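Side-chain contacts in phosphoacetylglucosamine mutase (Aspergillus lentulus, PDB 5O9X), which catalyses the interconversion of N-acetylglucosamine 6-phosphate and N-acetylglucosamine 1-phosphate, and is captured here with glucose 1,6-bisphosphate bound: residues 126-131 and 147-152; 491-496 and 529-534; 318-323 and 411-416; 210-215 and 290-295. The protein carries 1 engineered substitution. All coordinates share one frame; numbering follows the deposited sequence.

Contact 1 of 4, residues 126-131 and 147-152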
loop_
_atom_site.group_PDB
_atom_site.type_symbol
_atom_site.label_atom_id
_atom_site.label_comp_id
_atom_site.label_asym_id
_atom_site.label_seq_id
_atom_site.Cartn_x
_atom_site.Cartn_y
_atom_site.Cartn_z
ATOM N N ALA A 126 13.579 -16.976 -17.439
ATOM C CA ALA A 126 13.245 -15.948 -16.436
ATOM C C ALA A 126 12.555 -14.829 -17.194
ATOM O O ALA A 126 13.066 -14.407 -18.266
ATOM C CB ALA A 126 14.527 -15.443 -15.795
ATOM N N ARG A 127 11.417 -14.356 -16.637
ATOM C CA ARG A 127 10.639 -13.290 -17.261
ATOM C C ARG A 127 10.343 -12.195 -16.182
ATOM O O ARG A 127 9.783 -12.501 -15.139
ATOM C CB ARG A 127 9.343 -13.880 -17.870
ATOM C CG ARG A 127 9.604 -14.824 -19.069
ATOM C CD ARG A 127 8.284 -15.277 -19.668
ATOM N NE ARG A 127 8.475 -16.287 -20.714
ATOM C CZ ARG A 127 8.432 -17.613 -20.508
ATOM N NH1 ARG A 127 8.174 -18.131 -19.303
ATOM N NH2 ARG A 127 8.614 -18.426 -21.540
ATOM N N VAL A 128 10.833 -10.979 -16.417
ATOM C CA VAL A 128 10.719 -9.871 -15.447
ATOM C C VAL A 128 10.083 -8.654 -16.149
ATOM O O VAL A 128 10.438 -8.316 -17.239
ATOM C CB VAL A 128 12.082 -9.597 -14.777
ATOM C CG1 VAL A 128 12.068 -8.369 -13.825
ATOM C CG2 VAL A 128 12.554 -10.851 -14.037
ATOM N N VAL A 129 9.105 -8.022 -15.512
ATOM C CA VAL A 129 8.480 -6.774 -16.068
ATOM C C VAL A 129 8.692 -5.670 -14.977
ATOM O O VAL A 129 8.561 -5.941 -13.768
ATOM C CB VAL A 129 6.973 -7.047 -16.468
ATOM C CG1 VAL A 129 6.158 -7.628 -15.309
ATOM C CG2 VAL A 129 6.253 -5.760 -16.944
ATOM N N PHE A 130 9.005 -4.437 -15.375
ATOM C CA PHE A 130 9.289 -3.404 -14.400
ATOM C C PHE A 130 8.716 -2.060 -14.840
ATOM O O PHE A 130 8.350 -1.915 -15.997
ATOM C CB PHE A 130 10.791 -3.376 -14.107
ATOM C CG PHE A 130 11.671 -3.122 -15.298
ATOM C CD1 PHE A 130 11.804 -1.803 -15.841
ATOM C CD2 PHE A 130 12.423 -4.166 -15.877
ATOM C CE1 PHE A 130 12.636 -1.548 -16.942
ATOM C CE2 PHE A 130 13.286 -3.889 -16.994
ATOM C CZ PHE A 130 13.390 -2.582 -17.502
ATOM N N ALA A 131 8.587 -1.124 -13.882
ATOM C CA ALA A 131 8.063 0.215 -14.112
ATOM C C ALA A 131 8.645 1.061 -12.994
ATOM O O ALA A 131 9.366 0.529 -12.108
ATOM C CB ALA A 131 6.546 0.187 -14.017
ATOM N N ALA A 147 20.727 -3.887 -17.044
ATOM C CA ALA A 147 22.065 -4.491 -17.017
ATOM C C ALA A 147 22.121 -5.836 -16.289
ATOM O O ALA A 147 22.686 -6.776 -16.872
ATOM C CB ALA A 147 23.161 -3.499 -16.545
ATOM N N ALA A 148 21.527 -5.952 -15.078
ATOM C CA ALA A 148 21.375 -7.244 -14.383
ATOM C C ALA A 148 20.600 -8.278 -15.185
ATOM O O ALA A 148 21.080 -9.374 -15.354
ATOM C CB ALA A 148 20.738 -7.097 -12.965
ATOM N N LEU A 149 19.418 -7.917 -15.693
ATOM C CA LEU A 149 18.567 -8.828 -16.419
ATOM C C LEU A 149 19.174 -9.287 -17.760
ATOM O O LEU A 149 18.970 -10.434 -18.188
ATOM C CB LEU A 149 17.143 -8.235 -16.651
ATOM C CG LEU A 149 16.387 -8.002 -15.290
ATOM C CD1 LEU A 149 15.228 -7.058 -15.515
ATOM C CD2 LEU A 149 15.933 -9.327 -14.649
ATOM N N THR A 150 19.939 -8.408 -18.375
ATOM C CA THR A 150 20.581 -8.761 -19.627
ATOM C C THR A 150 21.696 -9.767 -19.298
ATOM O O THR A 150 21.859 -10.764 -20.006
ATOM C CB THR A 150 21.169 -7.547 -20.337
ATOM O OG1 THR A 150 22.057 -6.894 -19.436
ATOM C CG2 THR A 150 20.133 -6.592 -20.695
ATOM N N ALA A 151 22.407 -9.527 -18.195
ATOM C CA ALA A 151 23.492 -10.417 -17.774
ATOM C C ALA A 151 22.968 -11.823 -17.482
ATOM O O ALA A 151 23.553 -12.808 -17.913
ATOM C CB ALA A 151 24.265 -9.831 -16.601
ATOM N N THR A 152 21.823 -11.921 -16.822
ATOM C CA THR A 152 21.326 -13.196 -16.414
ATOM C C THR A 152 20.476 -13.751 -17.530
ATOM O O THR A 152 19.963 -14.833 -17.383
ATOM C CB THR A 152 20.457 -13.110 -15.115
ATOM O OG1 THR A 152 19.350 -12.225 -15.339
ATOM C CG2 THR A 152 21.243 -12.596 -13.966
#
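L149 points from helix 138-151 onto V128 and F130 of strand 127-132. The helix and this strand belong to the beta-alpha-beta unit that strand 155-161 completes in the alpha/beta/alpha domain I of the phosphohexomutase fold. The leucine and V128 cross at about a right angle, and both methyls of each take part. L149 CD2 meets V128 CG2 at 3.8 Å, while L149 CD1 lies 3.8 Å from V128 CG1, so the fork of one side chain sits against the fork of the other. V128 is turned for this by its first torsion, which puts CG1 anti to the backbone N (175°) and leaves CG2 beside that N. F130 and L149 instead lie alongside each other, pointing opposite ways. With a chi1 of 59° the phenyl group leaves between its own N and carbonyl carbon. No hydrogen bond spans the two segments; the fit is wholly apolar, and all three side chains are buried. Neighbouring elements pack around them: F156 of strand 155-161 and T51 of helix 40-56 also touch L149, and V64 of strand 61-66 touches V128 and F130. R127, on the far side of the strand from the helix, forms a salt bridge through NE with E155. The L149 CD1 methyl serves both strand residues, for besides V128 it meets the F130 ring obliquely at CD2 and CE2, 4.0 Å from CE2.

Contact 2 of 4, residues 491-496 and 529-534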
loop_
_atom_site.group_PDB
_atom_site.type_symbol
_atom_site.label_atom_id
_atom_site.label_comp_id
_atom_site.label_asym_id
_atom_site.label_seq_id
_atom_site.Cartn_x
_atom_site.Cartn_y
_atom_site.Cartn_z
ATOM N N ASP A 491 4.207 2.408 29.231
ATOM C CA ASP A 491 3.009 1.924 29.960
ATOM C C ASP A 491 2.609 2.892 31.072
ATOM O O ASP A 491 1.393 3.182 31.266
ATOM C CB ASP A 491 3.245 0.533 30.628
ATOM C CG ASP A 491 3.365 -0.602 29.588
ATOM O OD1 ASP A 491 3.014 -0.399 28.407
ATOM O OD2 ASP A 491 3.849 -1.682 29.916
ATOM N N SER A 492 3.626 3.346 31.823
ATOM C CA SER A 492 3.346 4.283 32.928
ATOM C C SER A 492 2.738 5.631 32.366
ATOM O O SER A 492 1.697 6.115 32.860
ATOM C CB SER A 492 4.617 4.508 33.788
ATOM O OG SER A 492 4.286 5.518 34.726
ATOM N N LEU A 493 3.324 6.190 31.306
ATOM C CA LEU A 493 2.837 7.455 30.724
ATOM C C LEU A 493 1.396 7.286 30.197
ATOM O O LEU A 493 0.517 8.137 30.471
ATOM C CB LEU A 493 3.752 7.905 29.557
ATOM C CG LEU A 493 5.111 8.491 30.032
ATOM C CD1 LEU A 493 5.953 8.751 28.839
ATOM C CD2 LEU A 493 4.839 9.851 30.690
ATOM N N GLN A 494 1.138 6.222 29.446
ATOM C CA GLN A 494 -0.210 6.138 28.786
ATOM C C GLN A 494 -1.356 6.035 29.779
ATOM O O GLN A 494 -2.451 6.533 29.511
ATOM C CB GLN A 494 -0.259 5.093 27.690
ATOM C CG GLN A 494 -0.201 3.680 28.170
ATOM C CD GLN A 494 -0.162 2.640 27.079
ATOM O OE1 GLN A 494 -0.192 2.923 25.859
ATOM N NE2 GLN A 494 -0.076 1.371 27.514
ATOM N N SER A 495 -1.091 5.397 30.936
ATOM C CA SER A 495 -2.071 5.255 32.016
ATOM C C SER A 495 -2.455 6.591 32.711
ATOM O O SER A 495 -3.468 6.699 33.401
ATOM C CB SER A 495 -1.574 4.190 33.013
ATOM O OG SER A 495 -0.527 4.734 33.843
ATOM N N ARG A 496 -1.691 7.648 32.499
ATOM C CA ARG A 496 -2.099 8.940 33.107
ATOM C C ARG A 496 -3.193 9.673 32.304
ATOM O O ARG A 496 -3.659 10.735 32.725
ATOM C CB ARG A 496 -0.885 9.842 33.148
ATOM C CG ARG A 496 0.159 9.106 33.959
ATOM C CD ARG A 496 1.167 9.927 34.671
ATOM N NE ARG A 496 1.910 8.968 35.529
ATOM C CZ ARG A 496 1.670 8.784 36.821
ATOM N NH1 ARG A 496 0.728 9.524 37.436
ATOM N NH2 ARG A 496 2.391 7.902 37.486
ATOM N N ALA A 529 2.107 12.073 23.459
ATOM C CA ALA A 529 3.008 11.849 22.307
ATOM C C ALA A 529 4.362 12.519 22.575
ATOM O O ALA A 529 5.390 11.926 22.292
ATOM C CB ALA A 529 2.413 12.479 21.048
ATOM N N THR A 530 4.343 13.741 23.135
ATOM C CA THR A 530 5.594 14.478 23.324
ATOM C C THR A 530 6.412 13.784 24.419
ATOM O O THR A 530 7.651 13.661 24.310
ATOM C CB THR A 530 5.323 15.926 23.739
ATOM O OG1 THR A 530 4.642 16.581 22.682
ATOM C CG2 THR A 530 6.675 16.753 23.999
ATOM N N ARG A 531 5.773 13.378 25.519
ATOM C CA ARG A 531 6.527 12.714 26.611
ATOM C C ARG A 531 7.131 11.367 26.194
ATOM O O ARG A 531 8.323 11.003 26.551
ATOM C CB ARG A 531 5.619 12.513 27.884
ATOM C CG ARG A 531 5.275 13.848 28.517
ATOM C CD ARG A 531 4.286 13.616 29.656
ATOM N NE ARG A 531 3.849 14.852 30.356
ATOM C CZ ARG A 531 4.399 15.301 31.508
ATOM N NH1 ARG A 531 5.466 14.697 32.066
ATOM N NH2 ARG A 531 3.898 16.372 32.085
ATOM N N VAL A 532 6.344 10.616 25.418
ATOM C CA VAL A 532 6.855 9.301 24.829
ATOM C C VAL A 532 7.990 9.612 23.854
ATOM O O VAL A 532 9.054 8.935 23.898
ATOM C CB VAL A 532 5.706 8.468 24.151
ATOM C CG1 VAL A 532 6.299 7.232 23.421
ATOM C CG2 VAL A 532 4.733 7.988 25.274
ATOM N N ALA A 533 7.781 10.585 22.932
ATOM C CA ALA A 533 8.891 10.864 22.009
ATOM C C ALA A 533 10.204 11.281 22.755
ATOM O O ALA A 533 11.300 10.984 22.280
ATOM C CB ALA A 533 8.465 11.996 21.061
ATOM N N ASN A 534 10.075 12.086 23.812
ATOM C CA ASN A 534 11.306 12.497 24.553
ATOM C C ASN A 534 11.971 11.279 25.211
ATOM O O ASN A 534 13.162 11.143 25.177
ATOM C CB ASN A 534 10.946 13.511 25.602
ATOM C CG ASN A 534 10.728 14.891 24.983
ATOM O OD1 ASN A 534 11.119 15.153 23.824
ATOM N ND2 ASN A 534 10.127 15.769 25.748
#
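R531 meets L493 with the alkyl part of its chain and not with its flat guanidinium, neither face nor edge of which is laid on the leucine. The chain runs extended from CG to NE and carries the group past the contact, where NE forms a salt bridge with D527 one helical turn earlier. What touches is aliphatic: L493 CD2 is 3.9 Å from R531 CD, and L493 CD1 is 3.9 Å from R531 CB, the two side chains crossing obliquely. From 491-496 it is L493 that makes the contact. Its CG stands anti to its carbonyl carbon, beside the backbone N (chi1 -75°), which directs the fork at the other helix. The pairing joins helix 486-495 to helix 522-539 in the C-terminal domain of the phosphohexomutase fold. Deeper in, L493 and V532 run side by side with opposed directions, L493 CD1 lying 3.8 Å from V532 CG2. V532 is buried and also rests on V515 and S502 of the domain's strands, whereas R531 is exposed. Within 491-496, S495 OG donates to S492 O at 2.8 Å, from 28° outside the carbonyl plane.

Contact 3 of 4, residues 318-323 and 411-416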
loop_
_atom_site.group_PDB
_atom_site.type_symbol
_atom_site.label_atom_id
_atom_site.label_comp_id
_atom_site.label_asym_id
_atom_site.label_seq_id
_atom_site.Cartn_x
_atom_site.Cartn_y
_atom_site.Cartn_z
ATOM N N GLY A 318 -21.528 -5.728 4.259
ATOM C CA GLY A 318 -22.447 -6.372 5.160
ATOM C C GLY A 318 -23.886 -6.109 4.827
ATOM O O GLY A 318 -24.681 -7.061 4.869
ATOM N N ASP A 319 -24.247 -4.857 4.521
ATOM C CA ASP A 319 -25.615 -4.559 4.108
ATOM C C ASP A 319 -25.943 -5.246 2.759
ATOM O O ASP A 319 -27.075 -5.744 2.601
ATOM C CB ASP A 319 -25.852 -3.043 3.958
ATOM C CG ASP A 319 -25.782 -2.298 5.294
ATOM O OD1 ASP A 319 -25.817 -2.914 6.416
ATOM O OD2 ASP A 319 -25.782 -1.056 5.190
ATOM N N LEU A 320 -25.016 -5.287 1.795
ATOM C CA LEU A 320 -25.318 -5.956 0.530
ATOM C C LEU A 320 -25.490 -7.473 0.704
ATOM O O LEU A 320 -26.411 -8.031 0.120
ATOM C CB LEU A 320 -24.210 -5.772 -0.536
ATOM C CG LEU A 320 -24.119 -4.392 -1.171
ATOM C CD1 LEU A 320 -22.898 -4.373 -2.155
ATOM C CD2 LEU A 320 -25.437 -3.919 -1.852
ATOM N N ALA A 321 -24.616 -8.098 1.522
ATOM C CA ALA A 321 -24.734 -9.539 1.771
ATOM C C ALA A 321 -26.061 -9.871 2.454
ATOM O O ALA A 321 -26.712 -10.858 2.072
ATOM C CB ALA A 321 -23.557 -10.042 2.606
ATOM N N ARG A 322 -26.488 -9.070 3.437
ATOM C CA ARG A 322 -27.786 -9.263 4.029
ATOM C C ARG A 322 -28.935 -9.113 3.034
ATOM O O ARG A 322 -29.915 -9.882 3.027
ATOM C CB ARG A 322 -27.997 -8.236 5.138
ATOM C CG ARG A 322 -29.149 -8.507 6.087
ATOM C CD ARG A 322 -29.162 -7.443 7.224
ATOM N NE ARG A 322 -27.807 -7.263 7.806
ATOM C CZ ARG A 322 -27.092 -6.132 7.763
ATOM N NH1 ARG A 322 -27.634 -5.028 7.196
ATOM N NH2 ARG A 322 -25.835 -6.100 8.285
ATOM N N SER A 323 -28.868 -8.039 2.280
ATOM C CA SER A 323 -29.863 -7.769 1.242
ATOM C C SER A 323 -29.962 -8.897 0.157
ATOM O O SER A 323 -31.080 -9.223 -0.335
ATOM C CB SER A 323 -29.551 -6.388 0.676
ATOM O OG SER A 323 -30.371 -6.110 -0.417
ATOM N N LEU A 411 -26.980 -8.686 -5.055
ATOM C CA LEU A 411 -26.005 -9.674 -5.472
ATOM C C LEU A 411 -25.148 -9.154 -6.636
ATOM O O LEU A 411 -23.874 -9.274 -6.632
ATOM C CB LEU A 411 -26.662 -11.046 -5.798
ATOM C CG LEU A 411 -25.634 -12.179 -6.063
ATOM C CD1 LEU A 411 -25.049 -12.665 -4.729
ATOM C CD2 LEU A 411 -26.347 -13.360 -6.705
ATOM N N GLU A 412 -25.792 -8.534 -7.623
ATOM C CA GLU A 412 -25.075 -7.997 -8.768
ATOM C C GLU A 412 -24.122 -6.865 -8.348
ATOM O O GLU A 412 -23.066 -6.736 -8.920
ATOM C CB GLU A 412 -26.048 -7.465 -9.858
ATOM C CG GLU A 412 -26.452 -8.606 -10.835
ATOM C CD GLU A 412 -27.665 -8.289 -11.735
ATOM O OE1 GLU A 412 -27.651 -7.240 -12.433
ATOM O OE2 GLU A 412 -28.642 -9.094 -11.746
ATOM N N CYS A 413 -24.541 -6.039 -7.381
ATOM C CA CYS A 413 -23.644 -4.982 -6.877
ATOM C C CYS A 413 -22.422 -5.660 -6.245
ATOM O O CYS A 413 -21.294 -5.295 -6.533
ATOM C CB CYS A 413 -24.422 -4.090 -5.886
ATOM S SG CYS A 413 -23.436 -2.631 -5.484
ATOM N N LEU A 414 -22.608 -6.704 -5.444
ATOM C CA LEU A 414 -21.444 -7.387 -4.861
ATOM C C LEU A 414 -20.518 -7.955 -5.890
ATOM O O LEU A 414 -19.289 -7.874 -5.758
ATOM C CB LEU A 414 -21.860 -8.532 -3.914
ATOM C CG LEU A 414 -22.197 -8.193 -2.497
ATOM C CD1 LEU A 414 -22.869 -9.414 -1.892
ATOM C CD2 LEU A 414 -20.910 -7.805 -1.725
ATOM N N GLN A 415 -21.081 -8.546 -6.950
ATOM C CA GLN A 415 -20.250 -9.152 -8.004
ATOM C C GLN A 415 -19.406 -8.089 -8.673
ATOM O O GLN A 415 -18.201 -8.286 -8.889
ATOM C CB GLN A 415 -21.146 -9.840 -9.100
ATOM C CG GLN A 415 -22.021 -10.993 -8.588
ATOM C CD GLN A 415 -23.127 -11.422 -9.603
ATOM O OE1 GLN A 415 -23.405 -10.705 -10.585
ATOM N NE2 GLN A 415 -23.721 -12.612 -9.377
ATOM N N ALA A 416 -20.024 -6.936 -8.967
ATOM C CA ALA A 416 -19.291 -5.851 -9.589
ATOM C C ALA A 416 -18.101 -5.354 -8.642
ATOM O O ALA A 416 -16.977 -5.040 -9.110
ATOM C CB ALA A 416 -20.249 -4.698 -9.912
#
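L320 and L414 form the tight part of this contact, interleaved head to tail between helix 306-324 and helix 405-420. L320 CB comes within 3.7 Å of L414 CG, and the L414 CD1 methyl reaches the backbone at A321 N, 4.1 Å away. The CD1 branch of L320 also meets C413, 3.8 Å from SG. That sulfur is held anti to its own backbone N (chi1 -170°), which sets it alongside the leucine. All of these residues are buried, and the side-chain contacts are apolar. The outer side of helix 306-324 is polar instead. There R322, exposed, folds back to form a salt bridge with D319, NH1 to OD1 at 2.9 Å with an N-H...O angle of 156°; the carboxylate is met from above its plane. One face of the guanidinium lies over G318 O, offset toward the rim. S323 OG and S410 OG share a hydrogen bond, which ties the two helices together beside the leucines. The axes of the two short segments approach to 9.2 Å at an angle of 137°, broadly opposed but splayed well off antiparallel: an oblique packing of two helices inside domain III of the phosphohexomutase fold.

Contact 4 of 4, residues 210-215 and 290-295. Unlike the reference sequence in segment 290-295: L291 (reference Val).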
loop_
_atom_site.group_PDB
_atom_site.type_symbol
_atom_site.label_atom_id
_atom_site.label_comp_id
_atom_site.label_asym_id
_atom_site.label_seq_id
_atom_site.Cartn_x
_atom_site.Cartn_y
_atom_site.Cartn_z
ATOM N N GLY A 210 -21.911 15.906 -5.866
ATOM C CA GLY A 210 -20.886 16.896 -5.575
ATOM C C GLY A 210 -19.549 16.434 -6.210
ATOM O O GLY A 210 -19.349 15.255 -6.498
ATOM N N SER A 211 -18.624 17.357 -6.330
ATOM C CA SER A 211 -17.332 17.082 -6.950
ATOM C C SER A 211 -16.456 16.306 -5.951
ATOM O O SER A 211 -16.708 16.320 -4.709
ATOM C CB SER A 211 -16.665 18.412 -7.277
ATOM O OG SER A 211 -16.564 19.219 -6.112
ATOM N N LEU A 212 -15.381 15.729 -6.506
ATOM C CA LEU A 212 -14.307 15.143 -5.736
ATOM C C LEU A 212 -12.997 15.861 -6.168
ATOM O O LEU A 212 -12.671 15.844 -7.347
ATOM C CB LEU A 212 -14.285 13.592 -5.998
ATOM C CG LEU A 212 -12.991 12.912 -5.378
ATOM C CD1 LEU A 212 -13.021 12.936 -3.839
ATOM C CD2 LEU A 212 -12.921 11.472 -5.810
ATOM N N THR A 213 -12.284 16.485 -5.243
ATOM C CA THR A 213 -11.002 17.174 -5.554
ATOM C C THR A 213 -9.826 16.284 -5.052
ATOM O O THR A 213 -9.651 16.106 -3.820
ATOM C CB THR A 213 -10.962 18.616 -4.920
ATOM O OG1 THR A 213 -12.152 19.311 -5.342
ATOM C CG2 THR A 213 -9.676 19.466 -5.355
ATOM N N VAL A 214 -9.020 15.793 -5.986
ATOM C CA VAL A 214 -8.032 14.749 -5.683
ATOM C C VAL A 214 -6.640 15.366 -5.842
ATOM O O VAL A 214 -6.181 15.803 -6.954
ATOM C CB VAL A 214 -8.120 13.509 -6.653
ATOM C CG1 VAL A 214 -7.093 12.457 -6.230
ATOM C CG2 VAL A 214 -9.501 12.882 -6.632
ATOM N N ASP A 215 -5.984 15.490 -4.702
ATOM C CA ASP A 215 -4.551 15.885 -4.619
ATOM C C ASP A 215 -3.731 14.698 -5.016
ATOM O O ASP A 215 -3.736 13.662 -4.328
ATOM C CB ASP A 215 -4.278 16.331 -3.177
ATOM C CG ASP A 215 -2.825 16.221 -2.747
ATOM O OD1 ASP A 215 -1.925 16.374 -3.613
ATOM O OD2 ASP A 215 -2.612 16.009 -1.491
ATOM N N ILE A 290 -4.621 6.199 -0.235
ATOM C CA ILE A 290 -5.590 7.297 -0.393
ATOM C C ILE A 290 -6.182 7.641 0.986
ATOM O O ILE A 290 -6.503 6.738 1.748
ATOM C CB ILE A 290 -6.691 6.954 -1.371
ATOM C CG1 ILE A 290 -7.646 8.172 -1.570
ATOM C CG2 ILE A 290 -7.359 5.620 -1.043
ATOM C CD1 ILE A 290 -8.504 8.027 -2.784
ATOM N N LEU A 291 -6.279 8.922 1.304
ATOM C CA LEU A 291 -7.345 9.352 2.231
ATOM C C LEU A 291 -8.195 10.443 1.854
ATOM O O LEU A 291 -7.894 11.134 0.929
ATOM C CB LEU A 291 -6.910 9.679 3.575
ATOM C CG LEU A 291 -5.744 10.261 4.101
ATOM C CD1 LEU A 291 -5.245 8.805 4.216
ATOM C CD2 LEU A 291 -5.262 11.284 3.092
ATOM N N TYR A 292 -9.281 10.571 2.591
ATOM C CA TYR A 292 -10.305 11.552 2.268
ATOM C C TYR A 292 -10.325 12.578 3.364
ATOM O O TYR A 292 -9.891 12.284 4.487
ATOM C CB TYR A 292 -11.710 10.795 2.289
ATOM C CG TYR A 292 -12.163 10.377 0.866
ATOM C CD1 TYR A 292 -11.581 9.227 0.240
ATOM C CD2 TYR A 292 -13.116 11.146 0.172
ATOM C CE1 TYR A 292 -11.959 8.829 -1.067
ATOM C CE2 TYR A 292 -13.569 10.749 -1.132
ATOM C CZ TYR A 292 -12.961 9.600 -1.742
ATOM O OH TYR A 292 -13.390 9.138 -2.981
ATOM N N TYR A 293 -10.913 13.758 3.091
ATOM C CA TYR A 293 -11.005 14.804 4.094
ATOM C C TYR A 293 -11.878 15.900 3.507
ATOM O O TYR A 293 -12.177 15.918 2.300
ATOM C CB TYR A 293 -9.611 15.402 4.478
ATOM C CG TYR A 293 -8.761 15.765 3.274
ATOM C CD1 TYR A 293 -8.729 17.130 2.740
ATOM C CD2 TYR A 293 -7.968 14.765 2.664
ATOM C CE1 TYR A 293 -7.913 17.421 1.635
ATOM C CE2 TYR A 293 -7.147 15.067 1.579
ATOM C CZ TYR A 293 -7.147 16.391 1.050
ATOM O OH TYR A 293 -6.298 16.649 -0.022
ATOM N N PHE A 294 -12.383 16.758 4.390
ATOM C CA PHE A 294 -13.166 17.911 3.957
ATOM C C PHE A 294 -13.127 18.960 5.025
ATOM O O PHE A 294 -12.787 18.641 6.194
ATOM C CB PHE A 294 -14.665 17.493 3.681
ATOM C CG PHE A 294 -15.447 17.086 4.888
ATOM C CD1 PHE A 294 -16.587 17.838 5.307
ATOM C CD2 PHE A 294 -15.146 15.893 5.588
ATOM C CE1 PHE A 294 -17.349 17.400 6.381
ATOM C CE2 PHE A 294 -15.899 15.492 6.668
ATOM C CZ PHE A 294 -16.999 16.231 7.096
ATOM N N LEU A 295 -13.536 20.180 4.638
ATOM C CA LEU A 295 -13.775 21.258 5.613
ATOM C C LEU A 295 -15.264 21.217 5.971
ATOM O O LEU A 295 -16.097 21.255 5.059
ATOM C CB LEU A 295 -13.449 22.586 4.993
ATOM C CG LEU A 295 -11.959 22.728 4.698
ATOM C CD1 LEU A 295 -11.713 23.859 3.692
ATOM C CD2 LEU A 295 -11.104 22.900 5.955
HETATM O O HOH W 1 -7.762 17.673 -2.345
#
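L212 and D215 reach Y292 and Y293 across strand 279-283, which runs parallel to 212-215 and antiparallel to 290-295, so no backbone bond joins the two segments directly. All three strands belong to the mixed five-stranded sheet of domain II in the phosphohexomutase fold. L212 and Y292 cross at about a right angle. L212 CD1 is 3.5 Å from Y292 CE2, meeting the ring obliquely, and CD2 lies 3.7 Å from Y292 OH; CG anti to the backbone N (chi1 171°) sends the fork toward the tyrosine. Helix 428-442 packs over this pair, with M432 against L212, V435 against Y292 and E436 hydrogen-bonded to Y292 OH. Y293, next along the strand, serves the opposite sheet face. Its ring plane stands 70° from the D215 carboxylate, and its OH lies 3.8 Å from D215 CB. The link between these polar ends is S282 of the middle strand, whose OG hydrogen-bonds both D215 OD2 and Y293 OH. D215 is gripped further by G258 N at OD2 and by N244 ND2 at OD1. A water bridges the strands as well, donating to T213 O at 2.9 Å and hydrogen-bonded to Y293 OH at 2.9 Å.

In the fold
The four contacts occupy successive, non-overlapping parts of the chain in the order 1, 4, 3, 2, and no helix or strand is common to any two of them. Contacts 1, 3 and 4 are buried. Contact 2, partly buried, lies at the surface of the C-terminal domain, where arginine methylenes take the place a wholly apolar residue has in contacts 1 and 3. The modes differ too: helix on strand in contact 1, helix on helix in contacts 2 and 3, strand to strand across a third in contact 4. That last one alone carries a water bridge between its segments. Contacts 1 and 2 lie on opposite sides of the chain's centre.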